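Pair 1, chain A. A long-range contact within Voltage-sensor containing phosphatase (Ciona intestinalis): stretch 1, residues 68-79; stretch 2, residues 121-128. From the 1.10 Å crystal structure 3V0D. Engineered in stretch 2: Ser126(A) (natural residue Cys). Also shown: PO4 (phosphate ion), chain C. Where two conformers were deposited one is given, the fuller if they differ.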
# COMPACT_ATOMS: atom_id res chain seq x y z
N ARG A 68 14.51 14.26 10.37
CA ARG A 68 13.37 13.58 10.98
C ARG A 68 13.29 12.22 10.30
O ARG A 68 13.36 12.14 9.06
CB ARG A 68 12.09 14.37 10.82
CG ARG A 68 10.90 13.89 11.61
CD ARG A 68 9.95 15.05 11.80
NE ARG A 68 8.77 14.73 12.59
CZ ARG A 68 8.80 14.55 13.90
NH1 ARG A 68 9.95 14.62 14.56
NH2 ARG A 68 7.66 14.29 14.55
N ILE A 69 13.13 11.17 11.10
CA ILE A 69 13.06 9.78 10.61
C ILE A 69 11.62 9.30 10.70
O ILE A 69 10.97 9.48 11.73
CB ILE A 69 13.94 8.86 11.48
CG1 ILE A 69 15.36 9.44 11.70
CG2 ILE A 69 13.97 7.43 10.91
CD1 ILE A 69 16.16 9.64 10.43
N TYR A 70 11.16 8.64 9.63
CA TYR A 70 9.83 8.02 9.62
C TYR A 70 9.98 6.52 9.48
O TYR A 70 10.52 6.03 8.48
CB TYR A 70 9.01 8.59 8.45
CG TYR A 70 8.72 10.06 8.61
CD1 TYR A 70 9.60 11.02 8.15
CD2 TYR A 70 7.58 10.50 9.30
CE1 TYR A 70 9.36 12.38 8.32
CE2 TYR A 70 7.33 11.86 9.49
CZ TYR A 70 8.23 12.79 9.00
OH TYR A 70 8.01 14.13 9.15
N ASN A 71 9.51 5.80 10.51
CA ASN A 71 9.50 4.34 10.51
C ASN A 71 8.10 3.90 10.11
O ASN A 71 7.15 4.10 10.88
CB ASN A 71 9.86 3.82 11.90
CG ASN A 71 9.70 2.32 12.00
OD1 ASN A 71 9.47 1.63 11.01
ND2 ASN A 71 9.82 1.80 13.20
N LEU A 72 7.98 3.29 8.93
CA LEU A 72 6.68 2.90 8.37
C LEU A 72 6.30 1.46 8.71
O LEU A 72 5.31 0.95 8.19
CB LEU A 72 6.67 3.10 6.88
CG LEU A 72 6.44 4.51 6.36
CD1 LEU A 72 7.18 5.59 7.12
CD2 LEU A 72 6.67 4.57 4.89
N CYS A 73 7.05 0.80 9.59
CA CYS A 73 6.80 -0.63 9.84
C CYS A 73 5.89 -0.84 11.03
O CYS A 73 6.26 -0.53 12.17
CB CYS A 73 8.11 -1.36 10.14
SG CYS A 73 9.32 -1.26 8.82
N SER A 74 4.74 -1.45 10.81
CA SER A 74 3.93 -1.87 11.95
C SER A 74 4.65 -2.97 12.74
O SER A 74 4.38 -3.15 13.92
CB SER A 74 2.57 -2.38 11.51
OG SER A 74 2.75 -3.56 10.76
N GLU A 75 5.53 -3.72 12.09
CA GLU A 75 6.04 -4.95 12.68
C GLU A 75 7.13 -4.72 13.71
O GLU A 75 7.36 -5.62 14.52
CB GLU A 75 6.60 -5.84 11.57
CG GLU A 75 5.55 -6.28 10.55
CD GLU A 75 5.35 -5.32 9.36
OE1 GLU A 75 4.64 -5.72 8.41
OE2 GLU A 75 5.90 -4.21 9.36
N ARG A 76 7.83 -3.59 13.66
CA ARG A 76 9.06 -3.44 14.43
C ARG A 76 9.39 -1.97 14.63
O ARG A 76 9.42 -1.21 13.65
CB ARG A 76 10.29 -4.08 13.72
CG ARG A 76 10.39 -5.58 13.72
CD ARG A 76 11.76 -6.00 13.20
NE ARG A 76 11.98 -5.67 11.79
CZ ARG A 76 13.13 -5.82 11.14
NH1 ARG A 76 14.21 -6.28 11.77
NH2 ARG A 76 13.21 -5.52 9.84
N GLY A 77 9.63 -1.59 15.89
CA GLY A 77 10.30 -0.34 16.22
C GLY A 77 11.74 -0.62 16.64
O GLY A 77 12.32 -1.64 16.31
N TYR A 78 12.31 0.33 17.37
CA TYR A 78 13.70 0.31 17.79
C TYR A 78 13.88 1.41 18.83
O TYR A 78 12.93 2.16 19.10
CB TYR A 78 14.70 0.48 16.62
CG TYR A 78 14.34 1.56 15.62
CD1 TYR A 78 14.60 2.91 15.85
CD2 TYR A 78 13.78 1.21 14.40
CE1 TYR A 78 14.26 3.89 14.91
CE2 TYR A 78 13.46 2.16 13.47
CZ TYR A 78 13.70 3.49 13.71
OH TYR A 78 13.41 4.46 12.78
N ASP A 79 15.08 1.50 19.39
CA ASP A 79 15.43 2.56 20.34
C ASP A 79 15.55 3.89 19.61
O ASP A 79 16.57 4.20 18.98
CB ASP A 79 16.75 2.19 21.03
CG ASP A 79 17.25 3.27 21.96
OD1 ASP A 79 16.51 4.25 22.19
OD2 ASP A 79 18.38 3.13 22.45
N VAL A 121 15.74 17.77 6.48
CA VAL A 121 15.53 16.58 5.68
C VAL A 121 14.58 15.63 6.38
O VAL A 121 14.44 15.62 7.62
CB VAL A 121 16.86 15.85 5.31
CG1 VAL A 121 17.84 16.84 4.69
CG2 VAL A 121 17.49 15.13 6.48
N ILE A 122 13.94 14.79 5.56
CA ILE A 122 13.16 13.67 6.03
C ILE A 122 13.76 12.40 5.47
O ILE A 122 14.16 12.35 4.30
CB ILE A 122 11.65 13.79 5.69
CG1 ILE A 122 11.38 13.87 4.18
CG2 ILE A 122 11.06 14.99 6.44
CD1 ILE A 122 9.89 14.07 3.84
N ALA A 123 13.81 11.37 6.31
CA ALA A 123 14.30 10.05 5.90
C ALA A 123 13.21 9.05 6.21
O ALA A 123 12.87 8.83 7.38
CB ALA A 123 15.61 9.70 6.61
N ILE A 124 12.67 8.47 5.15
CA ILE A 124 11.54 7.55 5.23
C ILE A 124 12.07 6.15 5.04
O ILE A 124 12.81 5.88 4.09
CB ILE A 124 10.47 7.93 4.20
CG1 ILE A 124 9.99 9.38 4.47
CG2 ILE A 124 9.32 6.96 4.23
CD1 ILE A 124 9.17 10.01 3.37
N HIS A 125 11.70 5.25 5.95
CA HIS A 125 12.11 3.86 5.82
C HIS A 125 11.00 2.93 6.11
O HIS A 125 10.04 3.24 6.84
CB HIS A 125 13.36 3.51 6.66
CG HIS A 125 13.08 3.27 8.12
ND1 HIS A 125 12.60 2.07 8.60
CD2 HIS A 125 13.23 4.08 9.20
CE1 HIS A 125 12.45 2.16 9.91
NE2 HIS A 125 12.84 3.35 10.31
N SER A 126 11.15 1.72 5.58
CA SER A 126 10.27 0.62 5.90
C SER A 126 11.17 -0.59 6.20
O SER A 126 12.14 -0.43 6.95
CB SER A 126 9.18 0.45 4.85
OG SER A 126 9.71 0.53 3.54
N LYS A 127 10.88 -1.78 5.65
CA LYS A 127 11.81 -2.91 5.83
C LYS A 127 12.89 -2.80 4.77
O LYS A 127 14.07 -2.62 5.08
CB LYS A 127 11.06 -4.24 5.76
CG LYS A 127 11.96 -5.43 5.96
CD LYS A 127 11.21 -6.77 5.95
CE LYS A 127 12.19 -7.91 6.18
NZ LYS A 127 11.55 -9.25 6.28
N GLY A 128 12.52 -2.92 3.51
CA GLY A 128 13.47 -2.76 2.42
C GLY A 128 13.53 -1.34 1.90
O GLY A 128 14.41 -1.04 1.10
P PO4 C . 8.99 -2.37 2.22
O1 PO4 C . 8.16 -3.51 1.61
O2 PO4 C . 9.25 -2.71 3.66
O3 PO4 C . 10.27 -2.29 1.44
O4 PO4 C . 8.23 -1.12 2.11

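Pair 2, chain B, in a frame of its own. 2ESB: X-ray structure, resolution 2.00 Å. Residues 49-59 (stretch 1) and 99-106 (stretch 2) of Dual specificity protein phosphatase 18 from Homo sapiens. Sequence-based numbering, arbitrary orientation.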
# COMPACT_ATOMS: atom_id res chain seq x y z
N VAL B 49 -5.04 5.24 10.50
CA VAL B 49 -4.38 5.90 9.39
C VAL B 49 -2.90 5.57 9.41
O VAL B 49 -2.20 5.83 10.40
CB VAL B 49 -4.55 7.44 9.46
CG1 VAL B 49 -3.73 8.10 8.36
CG2 VAL B 49 -6.04 7.82 9.30
N ILE B 50 -2.41 4.98 8.33
CA ILE B 50 -1.01 4.61 8.22
C ILE B 50 -0.36 5.47 7.14
O ILE B 50 -0.63 5.31 5.95
CB ILE B 50 -0.83 3.12 7.86
CG1 ILE B 50 -1.53 2.25 8.92
CG2 ILE B 50 0.65 2.79 7.81
CD1 ILE B 50 -1.36 0.73 8.72
N ASN B 51 0.48 6.39 7.57
CA ASN B 51 1.16 7.34 6.71
C ASN B 51 2.49 6.74 6.29
O ASN B 51 3.44 6.65 7.07
CB ASN B 51 1.33 8.65 7.50
CG ASN B 51 2.12 9.72 6.76
OD1 ASN B 51 2.75 9.48 5.74
ND2 ASN B 51 2.10 10.92 7.32
N VAL B 52 2.56 6.31 5.03
CA VAL B 52 3.78 5.70 4.52
C VAL B 52 4.63 6.76 3.81
O VAL B 52 4.76 6.76 2.59
CB VAL B 52 3.45 4.54 3.53
CG1 VAL B 52 4.68 3.67 3.34
CG2 VAL B 52 2.30 3.70 4.08
N SER B 53 5.21 7.66 4.59
CA SER B 53 6.05 8.71 4.02
C SER B 53 6.90 9.35 5.10
O SER B 53 6.61 9.23 6.29
CB SER B 53 5.20 9.82 3.41
OG SER B 53 4.76 10.70 4.44
N VAL B 54 7.94 10.04 4.67
CA VAL B 54 8.81 10.73 5.59
C VAL B 54 8.29 12.16 5.73
O VAL B 54 8.26 12.72 6.82
CB VAL B 54 10.25 10.83 5.04
CG1 VAL B 54 11.13 11.64 5.98
CG2 VAL B 54 10.83 9.43 4.86
N GLU B 55 7.84 12.70 4.60
CA GLU B 55 7.44 14.09 4.51
C GLU B 55 6.01 14.57 4.76
O GLU B 55 5.81 15.74 5.05
CB GLU B 55 7.89 14.62 3.14
CG GLU B 55 6.96 14.28 1.96
CD GLU B 55 7.16 12.87 1.40
OE1 GLU B 55 7.83 12.03 2.04
OE2 GLU B 55 6.62 12.60 0.31
N VAL B 56 5.02 13.69 4.65
CA VAL B 56 3.64 14.11 4.86
C VAL B 56 3.27 14.19 6.34
O VAL B 56 3.53 13.27 7.11
CB VAL B 56 2.65 13.14 4.15
CG1 VAL B 56 1.21 13.64 4.29
CG2 VAL B 56 3.04 13.00 2.68
N VAL B 57 2.68 15.32 6.72
CA VAL B 57 2.26 15.52 8.10
C VAL B 57 0.75 15.26 8.23
O VAL B 57 -0.04 15.74 7.42
CB VAL B 57 2.54 16.96 8.57
CG1 VAL B 57 1.81 17.23 9.90
CG2 VAL B 57 4.05 17.17 8.69
N ASN B 58 0.36 14.49 9.24
CA ASN B 58 -1.06 14.21 9.48
C ASN B 58 -1.66 15.18 10.51
O ASN B 58 -1.00 15.55 11.48
CB ASN B 58 -1.27 12.81 10.07
CG ASN B 58 -1.12 11.70 9.06
OD1 ASN B 58 -0.24 10.86 9.17
ND2 ASN B 58 -2.00 11.70 8.06
N THR B 59 -2.92 15.55 10.28
CA THR B 59 -3.67 16.35 11.23
C THR B 59 -4.25 15.20 12.07
O THR B 59 -4.78 14.25 11.52
CB THR B 59 -4.84 17.10 10.56
OG1 THR B 59 -4.34 17.96 9.53
CG2 THR B 59 -5.60 17.95 11.59
N ARG B 99 -11.33 0.10 10.30
CA ARG B 99 -10.95 0.23 8.89
C ARG B 99 -9.66 1.04 8.80
O ARG B 99 -9.47 2.01 9.52
CB ARG B 99 -12.06 0.92 8.09
CG ARG B 99 -13.37 0.16 8.09
CD ARG B 99 -14.36 0.76 7.10
NE ARG B 99 -15.69 0.20 7.33
CZ ARG B 99 -16.73 0.37 6.52
NH1 ARG B 99 -16.60 1.09 5.42
NH2 ARG B 99 -17.91 -0.16 6.83
N THR B 100 -8.79 0.63 7.89
CA THR B 100 -7.51 1.29 7.73
C THR B 100 -7.34 2.06 6.43
O THR B 100 -7.74 1.59 5.37
CB THR B 100 -6.37 0.23 7.80
OG1 THR B 100 -6.46 -0.50 9.03
CG2 THR B 100 -5.01 0.90 7.71
N LEU B 101 -6.74 3.25 6.54
CA LEU B 101 -6.40 4.06 5.38
C LEU B 101 -4.89 4.07 5.29
O LEU B 101 -4.19 4.48 6.23
CB LEU B 101 -6.87 5.53 5.49
CG LEU B 101 -6.26 6.47 4.43
CD1 LEU B 101 -6.73 6.09 3.01
CD2 LEU B 101 -6.64 7.93 4.74
N LEU B 102 -4.37 3.57 4.17
CA LEU B 102 -2.95 3.59 3.91
C LEU B 102 -2.79 4.78 2.96
O LEU B 102 -3.51 4.85 1.98
CB LEU B 102 -2.50 2.35 3.13
CG LEU B 102 -2.04 1.10 3.84
CD1 LEU B 102 -1.84 -0.01 2.80
CD2 LEU B 102 -0.74 1.40 4.61
N HIS B 103 -1.87 5.70 3.24
CA HIS B 103 -1.64 6.82 2.34
C HIS B 103 -0.17 7.22 2.33
O HIS B 103 0.60 6.86 3.23
CB HIS B 103 -2.49 8.04 2.73
CG HIS B 103 -1.92 8.84 3.86
ND1 HIS B 103 -1.01 9.86 3.67
CD2 HIS B 103 -2.14 8.79 5.20
CE1 HIS B 103 -0.70 10.40 4.84
NE2 HIS B 103 -1.37 9.77 5.78
N CYS B 104 0.22 7.94 1.30
CA CYS B 104 1.58 8.46 1.21
C CYS B 104 1.36 9.88 0.68
O CYS B 104 0.39 10.53 1.08
CB CYS B 104 2.46 7.57 0.31
SG CYS B 104 1.81 7.08 -1.30
N ALA B 105 2.24 10.39 -0.18
CA ALA B 105 2.01 11.75 -0.67
C ALA B 105 0.99 11.75 -1.80
O ALA B 105 0.02 12.51 -1.78
CB ALA B 105 3.33 12.39 -1.13
N ALA B 106 1.18 10.88 -2.79
CA ALA B 106 0.27 10.83 -3.93
C ALA B 106 -0.61 9.58 -3.97
O ALA B 106 -1.51 9.49 -4.80
CB ALA B 106 1.06 10.92 -5.23

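Both pairs are built on two neighbouring parallel strands followed by a loop, and 14 central residues superpose on N, CA and C with an RMSD of 0.6 Å. The strand axes approach to 4.8 Å in each, with N-to-C directions 18° apart in pair 1 and 15° in pair 2. Register is the same: Tyr70(A) bridges Ile124(A) and Asn71(A) bridges His125(A), as Ile50(B) bridges Leu102(B) and Asn51(B) bridges His103(B).

The hydrogen-bond ladder confirms this alignment. In pair 1, Tyr70(A) N donates to Ala123(A) O (2.8 Å), His125(A) N to Tyr70(A) O (2.9 Å) and Leu72(A) N to His125(A) O (2.9 Å). The matching bonds of pair 2 run from Ile50(B) N to Leu101(B) O (2.8 Å), His103(B) N to Ile50(B) O (3.0 Å) and Val52(B) N to His103(B) O (2.7 Å). Tyr70(A) and His125(A), like Ile50(B) and His103(B), each use both N and O across the pair, the usual parallel pattern.

The histidine is the most closely superposed side chain. His125(A) and His103(B) coincide within 0.2 Å at both CA and side-chain centre, share chi1 of 80° (p), and bury more area against the opposite stretch than any other residue of their pairs. Each ring packs a face on the asparagine backbone: Asn71(A) CA lies 3.8 Å from the His125(A) ring centroid, and Asn51(B) CA 4.0 Å from that of His103(B). In each, ND1 donates to the next residue's carbonyl, His125(A) ND1 to Ser126(A) O and His103(B) ND1 to Cys104(B) O, both at 3.0 Å. This bond leaves NE2 to face the first stretch, where the solutions diverge. Tyr78(A) OH hydrogen-bonds His125(A) NE2 at 2.8 Å, whereas Asn58(B) ND2 donates to His103(B) NE2 at 3.1 Å; these two partners are not superposed positions.

The matched asparagines, both t, brace their loops differently. Asn71(A) OD1 accepts from Cys73(A) N (2.9 Å), while Asn51(B) OD1 accepts from Ser53(B) OG (2.7 Å), the serine supplying a side-chain donor where pair 1 uses backbone.

On the face carrying Tyr70(A) and Ile124(A), the tyrosine ring reaches along the strand, its CE1 3.6 Å from Ile122(A) CG2, which lies at the ring edge. Ile50(B) is smaller but extends CD1 to within 3.8 Å of Thr100(B) CG2, and its CB meets Leu102(B) CD2 at 3.7 Å. On the other face, bulk is exchanged across the strands: Ile69(A) CD1 touches the small Ala123(A) CB at 3.9 Å, while Val49(B) pairs with the larger Leu101(B). Both first-strand residues still reach the histidine, Ile69(A) CG2 to His125(A) CD2 at 3.8 Å and Val49(B) CG1 to His103(B) CD2 at 3.6 Å.

Beyond the strands, engineered Ser126(A) superposes on Cys104(B) within 0.2 Å, and Ser126(A) OG donates to phosphate O4 at 2.6 Å.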